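Local coordinates for protein probable starch synthase 4, chloroplastic/amyloplastic (Arabidopsis thaliana, PDB 6GNE) that belongs to the starch synthases, two-domain glycosyltransferases of the GT-B fold, and holds adenosine-5'-diphosphate and glycan in its pockets, at residues A[64-69]-A[83-88]; A[328-333]-A[449-454]. All coordinates share one frame; numbering follows the deposited sequence.

Overall arrangement
Contacts 1 and 2 lie on opposite sides of the centre of the chain, contact 1 in the starch synthase catalytic domain and contact 2 in the group 1 glycosyl transferase part of this GT-B protein; their centres are 50 Å apart and their nearest atoms about 37 Å. Contact 1 (64-69 with 83-88) joins neighbouring strands of one beta hairpin and is held mainly by backbone hydrogen bonds, with side chains dressing the two faces. Contact 2 (328-333 with 449-454) brings together two helices distant in sequence, and side chains do all the work: one histidine-asparagine bond, an arginine laid against the amide, and alanine against phenylalanine. Both are partly buried, contact 1 having the more exposed residues. They share no element.

Contact 1: A[64-69]-A[83-88]; sequences LRALDT and KIWIGT
The indole of Trp85 overlaps Ala66, whose CB sits over the centre of the six-membered ring, 3.9 Å from its centroid, in a CH-pi contact. Trp85 CG stands anti to the carbonyl carbon (chi1 -64°), and the small methyl of Ala66 allows the flat ring to lie close against the neighbouring strand. Beside it, Leu64 crosses the indole obliquely and sets CG 3.7 Å from Trp85 CE3. On the other face of the sheet Arg65 suits an exposed site: its long chain runs alongside Ile86, and NH2 comes 3.7 Å from Ile86 CD1. Leu67 adds branched carbon there, CD1 reaching CG2 of both Ile84 and Ile86.

Arg65 and Ile86 form an antiparallel hydrogen-bonded pair, N to O in both directions, and Leu67 N gives a straighter bond to Ile84 O (2.8 Å, 170° at the hydrogen). Past Leu67 the chain turns a corner, and a water donates to Leu67 O and Thr69 O and accepts from Ile84 N.

Strands 64-75 and 78-89 make a beta hairpin within the mixed sheet. Strand 92-100 flanks 78-89 on its other side, where Glu98 takes the Trp85 NE1 hydrogen bond, and Lys52 makes a cation-pi contact with the indole.

Contact 2: A[328-333]-A[449-454]; sequences RHAIYR and QGFNYA
His329 reaches from helix 324-336 toward helix 448-464. Its CB points at the other helix, and CG stands anti to the backbone N (chi1 173°), which sets CG on the side of helix 448-464. CD2 then comes 4.0 Å from Phe451 CD2, which lies at the edge of the imidazole. At the tip, NE2 donates to Asn452 OD1 at 2.6 Å, with 161° at the hydrogen. The oxygen lies in the ring plane, and the N-H meets a lone pair in the carbonyl plane. Histidine suits the place because one flat ring spans the distance between the helices and ends in a directional donor.

Arg333, one turn on, places CB over a face of the same imidazole, toward its rim. Its chain bends at chi2, and its guanidinium lies nearly parallel to the Asn452 amide, with ND2 3.4 Å above the guanidinium plane. Arg333 CG also comes 3.6 Å from Asn452 OD1. Asparagine fits here because one flat amide both accepts from His329 and lies against the guanidinium, whose NH1 forms a salt bridge with Glu336 of its own helix. Deeper down, the Phe451 ring meets Ala330, CZ lying 3.5 Å from CB; the small alanine lets a broad aromatic come close to the helix backbone.

The two short helical segments run 10.9 Å apart at closest approach, crossing at -43°. Beneath them lies the parallel sheet of this domain: Ala330 touches Phe341 of strand 340-346, Ile391 of strand 389-392 meets both Ala330 and Phe451, and Phe443 of strand 441-443 sets its ring about perpendicular to Phe451.

Contact 1: A[64-69]-A[83-88]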
ATOM      1  N   LEU A  64       8.926 -18.635 -14.689  1.00 57.11           N
ATOM      2  CA  LEU A  64       8.328 -17.653 -15.571  1.00 55.17           C
ATOM      3  C   LEU A  64       8.361 -18.164 -16.978  1.00 57.16           C
ATOM      4  O   LEU A  64       9.427 -18.534 -17.460  1.00 58.72           O
ATOM      5  CB  LEU A  64       9.100 -16.348 -15.501  1.00 53.50           C
ATOM      6  CG  LEU A  64       8.620 -15.245 -16.410  1.00 52.74           C
ATOM      7  CD1 LEU A  64       7.212 -14.883 -16.023  1.00 51.51           C
ATOM      8  CD2 LEU A  64       9.543 -14.055 -16.309  1.00 52.17           C
ATOM      9  N   ARG A  65       7.210 -18.194 -17.640  1.00 58.09           N
ATOM     10  CA  ARG A  65       7.144 -18.691 -19.027  1.00 61.67           C
ATOM     11  C   ARG A  65       5.997 -18.090 -19.766  1.00 59.25           C
ATOM     12  O   ARG A  65       4.981 -17.733 -19.166  1.00 55.91           O
ATOM     13  CB  ARG A  65       7.104 -20.223 -19.134  1.00 66.62           C
ATOM     14  CG  ARG A  65       6.499 -20.918 -17.932  1.00 69.26           C
ATOM     15  CD  ARG A  65       6.649 -22.444 -17.911  1.00 75.27           C
ATOM     16  NE  ARG A  65       5.290 -22.983 -17.746  1.00 79.53           N
ATOM     17  CZ  ARG A  65       4.459 -23.342 -18.741  1.00 83.58           C
ATOM     18  NH1 ARG A  65       4.832 -23.304 -20.032  1.00 85.19           N
ATOM     19  NH2 ARG A  65       3.221 -23.743 -18.443  1.00 85.50           N
ATOM     20  N   ALA A  66       6.216 -17.948 -21.070  1.00 60.60           N
ATOM     21  CA  ALA A  66       5.224 -17.429 -21.994  1.00 61.29           C
ATOM     22  C   ALA A  66       4.421 -18.594 -22.491  1.00 62.92           C
ATOM     23  O   ALA A  66       4.983 -19.574 -22.966  1.00 64.64           O
ATOM     24  CB  ALA A  66       5.881 -16.700 -23.163  1.00 62.08           C
ATOM     25  N   LEU A  67       3.100 -18.492 -22.359  1.00 63.38           N
ATOM     26  CA  LEU A  67       2.207 -19.535 -22.812  1.00 65.62           C
ATOM     27  C   LEU A  67       2.041 -19.419 -24.306  1.00 68.96           C
ATOM     28  O   LEU A  67       2.226 -18.347 -24.901  1.00 68.05           O
ATOM     29  CB  LEU A  67       0.853 -19.428 -22.122  1.00 64.31           C
ATOM     30  CG  LEU A  67       0.883 -19.658 -20.611  1.00 62.94           C
ATOM     31  CD1 LEU A  67      -0.552 -19.516 -20.086  1.00 62.38           C
ATOM     32  CD2 LEU A  67       1.530 -21.001 -20.217  1.00 63.82           C
ATOM     33  N   ASP A  68       1.671 -20.546 -24.908  1.00 72.47           N
ATOM     34  CA  ASP A  68       1.460 -20.624 -26.331  1.00 76.55           C
ATOM     35  C   ASP A  68       0.115 -20.058 -26.732  1.00 78.77           C
ATOM     36  O   ASP A  68      -0.001 -19.555 -27.860  1.00 80.24           O
ATOM     37  CB  ASP A  68       1.626 -22.064 -26.770  1.00 79.37           C
ATOM     38  CG  ASP A  68       3.042 -22.483 -26.675  1.00 80.32           C
ATOM     39  OD1 ASP A  68       3.816 -21.908 -27.447  1.00 80.68           O
ATOM     40  OD2 ASP A  68       3.396 -23.303 -25.803  1.00 80.80           O
ATOM     41  N   THR A  69      -0.881 -20.134 -25.834  1.00 79.82           N
ATOM     42  CA  THR A  69      -2.189 -19.509 -26.047  1.00 82.41           C
ATOM     43  C   THR A  69      -2.111 -17.975 -26.054  1.00 82.60           C
ATOM     44  O   THR A  69      -1.841 -17.360 -25.025  1.00 79.52           O
ATOM     45  CB  THR A  69      -3.227 -19.913 -24.953  1.00 82.33           C
ATOM     46  OG1 THR A  69      -2.537 -20.386 -23.791  1.00 81.17           O
ATOM     47  CG2 THR A  69      -4.226 -20.976 -25.445  1.00 84.57           C
ATOM     48  N   LYS A  83       0.146 -11.619 -25.204  1.00 61.53           N
ATOM     49  CA  LYS A  83       0.984 -12.736 -24.712  1.00 61.03           C
ATOM     50  C   LYS A  83       0.686 -12.915 -23.227  1.00 56.37           C
ATOM     51  O   LYS A  83       0.751 -11.961 -22.476  1.00 54.04           O
ATOM     52  CB  LYS A  83       2.524 -12.490 -24.861  1.00 63.13           C
ATOM     53  CG  LYS A  83       3.234 -13.232 -25.983  1.00 67.24           C
ATOM     54  CD  LYS A  83       2.700 -12.803 -27.355  1.00 71.05           C
ATOM     55  CE  LYS A  83       2.501 -13.935 -28.396  1.00 74.07           C
ATOM     56  NZ  LYS A  83       3.617 -14.039 -29.378  1.00 77.14           N
ATOM     57  N   ILE A  84       0.375 -14.142 -22.825  1.00 54.73           N
ATOM     58  CA  ILE A  84       0.144 -14.476 -21.424  1.00 52.10           C
ATOM     59  C   ILE A  84       1.389 -15.168 -20.851  1.00 51.41           C
ATOM     60  O   ILE A  84       1.942 -16.106 -21.467  1.00 52.00           O
ATOM     61  CB  ILE A  84      -1.091 -15.387 -21.268  1.00 52.27           C
ATOM     62  CG1 ILE A  84      -2.307 -14.762 -21.975  1.00 52.97           C
ATOM     63  CG2 ILE A  84      -1.414 -15.643 -19.800  1.00 50.44           C
ATOM     64  CD1 ILE A  84      -2.561 -13.302 -21.639  1.00 51.63           C
ATOM     65  N   TRP A  85       1.824 -14.690 -19.678  1.00 48.73           N
ATOM     66  CA  TRP A  85       2.941 -15.296 -18.963  1.00 48.75           C
ATOM     67  C   TRP A  85       2.433 -15.852 -17.648  1.00 47.66           C
ATOM     68  O   TRP A  85       1.513 -15.282 -17.079  1.00 45.99           O
ATOM     69  CB  TRP A  85       4.024 -14.258 -18.681  1.00 47.34           C
ATOM     70  CG  TRP A  85       4.676 -13.671 -19.882  1.00 48.54           C
ATOM     71  CD1 TRP A  85       4.098 -12.861 -20.816  1.00 49.10           C
ATOM     72  CD2 TRP A  85       6.035 -13.842 -20.288  1.00 49.78           C
ATOM     73  NE1 TRP A  85       5.003 -12.521 -21.771  1.00 50.57           N
ATOM     74  CE2 TRP A  85       6.206 -13.104 -21.471  1.00 51.27           C
ATOM     75  CE3 TRP A  85       7.129 -14.523 -19.752  1.00 50.03           C
ATOM     76  CZ2 TRP A  85       7.431 -13.046 -22.146  1.00 52.55           C
ATOM     77  CZ3 TRP A  85       8.323 -14.459 -20.403  1.00 51.74           C
ATOM     78  CH2 TRP A  85       8.463 -13.740 -21.607  1.00 53.08           C
ATOM     79  N   ILE A  86       3.040 -16.941 -17.159  1.00 48.75           N
ATOM     80  CA  ILE A  86       2.775 -17.376 -15.776  1.00 48.10           C
ATOM     81  C   ILE A  86       4.047 -17.549 -15.013  1.00 47.19           C
ATOM     82  O   ILE A  86       5.078 -17.816 -15.578  1.00 47.80           O
ATOM     83  CB  ILE A  86       1.933 -18.685 -15.643  1.00 50.40           C
ATOM     84  CG1 ILE A  86       2.733 -19.935 -16.018  1.00 52.89           C
ATOM     85  CG2 ILE A  86       0.676 -18.601 -16.492  1.00 51.92           C
ATOM     86  CD1 ILE A  86       1.907 -21.214 -16.112  1.00 55.10           C
ATOM     87  N   GLY A  87       3.927 -17.441 -13.710  1.00 45.64           N
ATOM     88  CA  GLY A  87       5.043 -17.570 -12.818  1.00 45.69           C
ATOM     89  C   GLY A  87       4.524 -17.683 -11.421  1.00 44.80           C
ATOM     90  O   GLY A  87       3.330 -17.526 -11.179  1.00 44.73           O
ATOM     91  N   THR A  88       5.418 -17.950 -10.494  1.00 45.09           N
ATOM     92  CA  THR A  88       5.030 -18.103  -9.106  1.00 44.92           C
ATOM     93  C   THR A  88       5.825 -17.088  -8.318  1.00 44.34           C
ATOM     94  O   THR A  88       7.052 -17.021  -8.430  1.00 43.64           O
ATOM     95  CB  THR A  88       5.274 -19.529  -8.627  1.00 46.39           C
ATOM     96  OG1 THR A  88       4.523 -20.434  -9.462  1.00 47.62           O
ATOM     97  CG2 THR A  88       4.812 -19.703  -7.193  1.00 45.61           C
TER
HETATM   98  O   HOH W   1       0.472 -16.176 -24.915  1.00 29.24           O

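Contact 2: A[328-333]-A[449-454]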
ATOM      1  N   ARG A 328      10.643  17.403   6.896  1.00 33.94           N
ATOM      2  CA  ARG A 328      11.697  18.400   6.851  1.00 35.76           C
ATOM      3  C   ARG A 328      12.036  18.945   8.251  1.00 35.02           C
ATOM      4  O   ARG A 328      13.210  18.963   8.625  1.00 35.14           O
ATOM      5  CB  ARG A 328      11.298  19.542   5.956  1.00 39.59           C
ATOM      6  CG  ARG A 328      12.378  20.593   5.765  1.00 43.57           C
ATOM      7  CD  ARG A 328      11.851  21.877   5.191  1.00 47.25           C
ATOM      8  NE  ARG A 328      12.929  22.554   4.465  1.00 52.09           N
ATOM      9  CZ  ARG A 328      13.868  23.341   5.016  1.00 55.80           C
ATOM     10  NH1 ARG A 328      14.795  23.909   4.236  1.00 59.28           N
ATOM     11  NH2 ARG A 328      13.906  23.564   6.337  1.00 55.95           N
ATOM     12  N   HIS A 329      11.022  19.364   9.006  1.00 32.94           N
ATOM     13  CA  HIS A 329      11.220  19.895  10.347  1.00 32.96           C
ATOM     14  C   HIS A 329      11.866  18.885  11.263  1.00 32.39           C
ATOM     15  O   HIS A 329      12.749  19.211  12.035  1.00 34.03           O
ATOM     16  CB  HIS A 329       9.907  20.374  10.972  1.00 32.93           C
ATOM     17  CG  HIS A 329      10.038  20.765  12.414  1.00 33.66           C
ATOM     18  ND1 HIS A 329      10.805  21.829  12.821  1.00 35.22           N
ATOM     19  CD2 HIS A 329       9.523  20.219  13.547  1.00 32.99           C
ATOM     20  CE1 HIS A 329      10.742  21.937  14.140  1.00 35.57           C
ATOM     21  NE2 HIS A 329       9.967  20.974  14.607  1.00 33.83           N
ATOM     22  N   ALA A 330      11.414  17.647  11.179  1.00 31.65           N
ATOM     23  CA  ALA A 330      11.899  16.564  12.036  1.00 30.49           C
ATOM     24  C   ALA A 330      13.384  16.295  11.870  1.00 30.86           C
ATOM     25  O   ALA A 330      14.020  15.869  12.820  1.00 30.93           O
ATOM     26  CB  ALA A 330      11.118  15.287  11.757  1.00 28.74           C
ATOM     27  N   ILE A 331      13.919  16.526  10.668  1.00 31.04           N
ATOM     28  CA  ILE A 331      15.327  16.342  10.454  1.00 32.51           C
ATOM     29  C   ILE A 331      16.097  17.276  11.393  1.00 33.48           C
ATOM     30  O   ILE A 331      16.962  16.825  12.156  1.00 33.61           O
ATOM     31  CB  ILE A 331      15.738  16.593   8.993  1.00 33.81           C
ATOM     32  CG1 ILE A 331      15.206  15.483   8.089  1.00 33.19           C
ATOM     33  CG2 ILE A 331      17.263  16.645   8.845  1.00 35.61           C
ATOM     34  CD1 ILE A 331      15.184  15.853   6.609  1.00 34.13           C
ATOM     35  N   TYR A 332      15.762  18.554  11.341  1.00 33.68           N
ATOM     36  CA  TYR A 332      16.462  19.562  12.133  1.00 35.29           C
ATOM     37  C   TYR A 332      16.188  19.438  13.618  1.00 34.41           C
ATOM     38  O   TYR A 332      17.076  19.643  14.425  1.00 34.64           O
ATOM     39  CB  TYR A 332      16.143  20.995  11.638  1.00 36.34           C
ATOM     40  CG  TYR A 332      16.608  21.235  10.237  1.00 36.37           C
ATOM     41  CD1 TYR A 332      17.898  21.606   9.990  1.00 37.43           C
ATOM     42  CD2 TYR A 332      15.737  21.038   9.145  1.00 35.91           C
ATOM     43  CE1 TYR A 332      18.334  21.827   8.696  1.00 38.72           C
ATOM     44  CE2 TYR A 332      16.149  21.258   7.833  1.00 36.52           C
ATOM     45  CZ  TYR A 332      17.456  21.656   7.609  1.00 38.09           C
ATOM     46  OH  TYR A 332      17.932  21.895   6.339  1.00 39.27           O
ATOM     47  N   ARG A 333      14.966  19.089  13.974  1.00 33.89           N
ATOM     48  CA  ARG A 333      14.620  18.980  15.377  1.00 34.54           C
ATOM     49  C   ARG A 333      15.345  17.797  16.047  1.00 33.79           C
ATOM     50  O   ARG A 333      15.820  17.896  17.190  1.00 33.91           O
ATOM     51  CB  ARG A 333      13.104  18.842  15.542  1.00 34.49           C
ATOM     52  CG  ARG A 333      12.623  18.972  16.976  1.00 35.45           C
ATOM     53  CD  ARG A 333      13.069  20.302  17.566  1.00 38.62           C
ATOM     54  NE  ARG A 333      12.306  20.639  18.752  1.00 40.54           N
ATOM     55  CZ  ARG A 333      12.398  21.788  19.405  1.00 42.76           C
ATOM     56  NH1 ARG A 333      13.238  22.733  19.007  1.00 45.15           N
ATOM     57  NH2 ARG A 333      11.625  22.010  20.450  1.00 42.96           N
ATOM     58  N   GLN A 449       4.647  22.552  16.433  1.00 43.80           N
ATOM     59  CA  GLN A 449       4.325  22.504  17.848  1.00 46.69           C
ATOM     60  C   GLN A 449       3.814  21.091  18.263  1.00 45.01           C
ATOM     61  O   GLN A 449       4.331  20.486  19.200  1.00 43.40           O
ATOM     62  CB  GLN A 449       3.276  23.577  18.153  1.00 52.07           C
ATOM     63  CG  GLN A 449       3.341  24.211  19.519  1.00 58.31           C
ATOM     64  CD  GLN A 449       1.989  24.133  20.268  1.00 64.17           C
ATOM     65  OE1 GLN A 449       1.243  25.136  20.413  1.00 67.37           O
ATOM     66  NE2 GLN A 449       1.667  22.923  20.738  1.00 65.89           N
ATOM     67  N   GLY A 450       2.825  20.557  17.540  1.00 43.30           N
ATOM     68  CA  GLY A 450       2.274  19.259  17.850  1.00 41.35           C
ATOM     69  C   GLY A 450       3.320  18.169  17.739  1.00 40.79           C
ATOM     70  O   GLY A 450       3.487  17.355  18.666  1.00 39.85           O
ATOM     71  N   PHE A 451       4.031  18.169  16.610  1.00 39.65           N
ATOM     72  CA  PHE A 451       5.067  17.188  16.365  1.00 38.52           C
ATOM     73  C   PHE A 451       6.162  17.254  17.438  1.00 36.65           C
ATOM     74  O   PHE A 451       6.594  16.204  17.947  1.00 35.58           O
ATOM     75  CB  PHE A 451       5.651  17.344  14.916  1.00 40.66           C
ATOM     76  CG  PHE A 451       6.745  16.359  14.592  1.00 40.96           C
ATOM     77  CD1 PHE A 451       6.435  15.109  14.120  1.00 40.20           C
ATOM     78  CD2 PHE A 451       8.090  16.665  14.846  1.00 43.94           C
ATOM     79  CE1 PHE A 451       7.402  14.153  13.882  1.00 40.55           C
ATOM     80  CE2 PHE A 451       9.092  15.715  14.608  1.00 44.31           C
ATOM     81  CZ  PHE A 451       8.727  14.447  14.113  1.00 43.58           C
ATOM     82  N   ASN A 452       6.614  18.468  17.773  1.00 36.20           N
ATOM     83  CA  ASN A 452       7.677  18.680  18.804  1.00 35.44           C
ATOM     84  C   ASN A 452       7.395  18.015  20.140  1.00 34.94           C
ATOM     85  O   ASN A 452       8.271  17.385  20.714  1.00 34.12           O
ATOM     86  CB  ASN A 452       7.968  20.158  19.029  1.00 36.26           C
ATOM     87  CG  ASN A 452       8.759  20.803  17.877  1.00 37.58           C
ATOM     88  OD1 ASN A 452       9.169  20.145  16.913  1.00 37.91           O
ATOM     89  ND2 ASN A 452       8.951  22.103  17.955  1.00 38.21           N
ATOM     90  N   TYR A 453       6.165  18.122  20.625  1.00 35.81           N
ATOM     91  CA  TYR A 453       5.803  17.515  21.905  1.00 37.00           C
ATOM     92  C   TYR A 453       5.901  15.994  21.867  1.00 36.29           C
ATOM     93  O   TYR A 453       6.420  15.399  22.807  1.00 37.40           O
ATOM     94  CB  TYR A 453       4.417  17.984  22.369  1.00 38.31           C
ATOM     95  CG  TYR A 453       4.076  17.593  23.798  1.00 39.66           C
ATOM     96  CD1 TYR A 453       4.950  17.919  24.862  1.00 40.80           C
ATOM     97  CD2 TYR A 453       2.887  16.866  24.098  1.00 39.62           C
ATOM     98  CE1 TYR A 453       4.649  17.558  26.163  1.00 41.83           C
ATOM     99  CE2 TYR A 453       2.585  16.498  25.397  1.00 40.85           C
ATOM    100  CZ  TYR A 453       3.461  16.853  26.425  1.00 42.18           C
ATOM    101  OH  TYR A 453       3.178  16.510  27.728  1.00 44.25           O
ATOM    102  N   ALA A 454       5.453  15.361  20.787  1.00 35.42           N
ATOM    103  CA  ALA A 454       5.646  13.920  20.638  1.00 34.98           C
ATOM    104  C   ALA A 454       7.130  13.533  20.540  1.00 35.80           C
ATOM    105  O   ALA A 454       7.559  12.564  21.163  1.00 35.92           O
ATOM    106  CB  ALA A 454       4.886  13.387  19.437  1.00 33.45           C
TER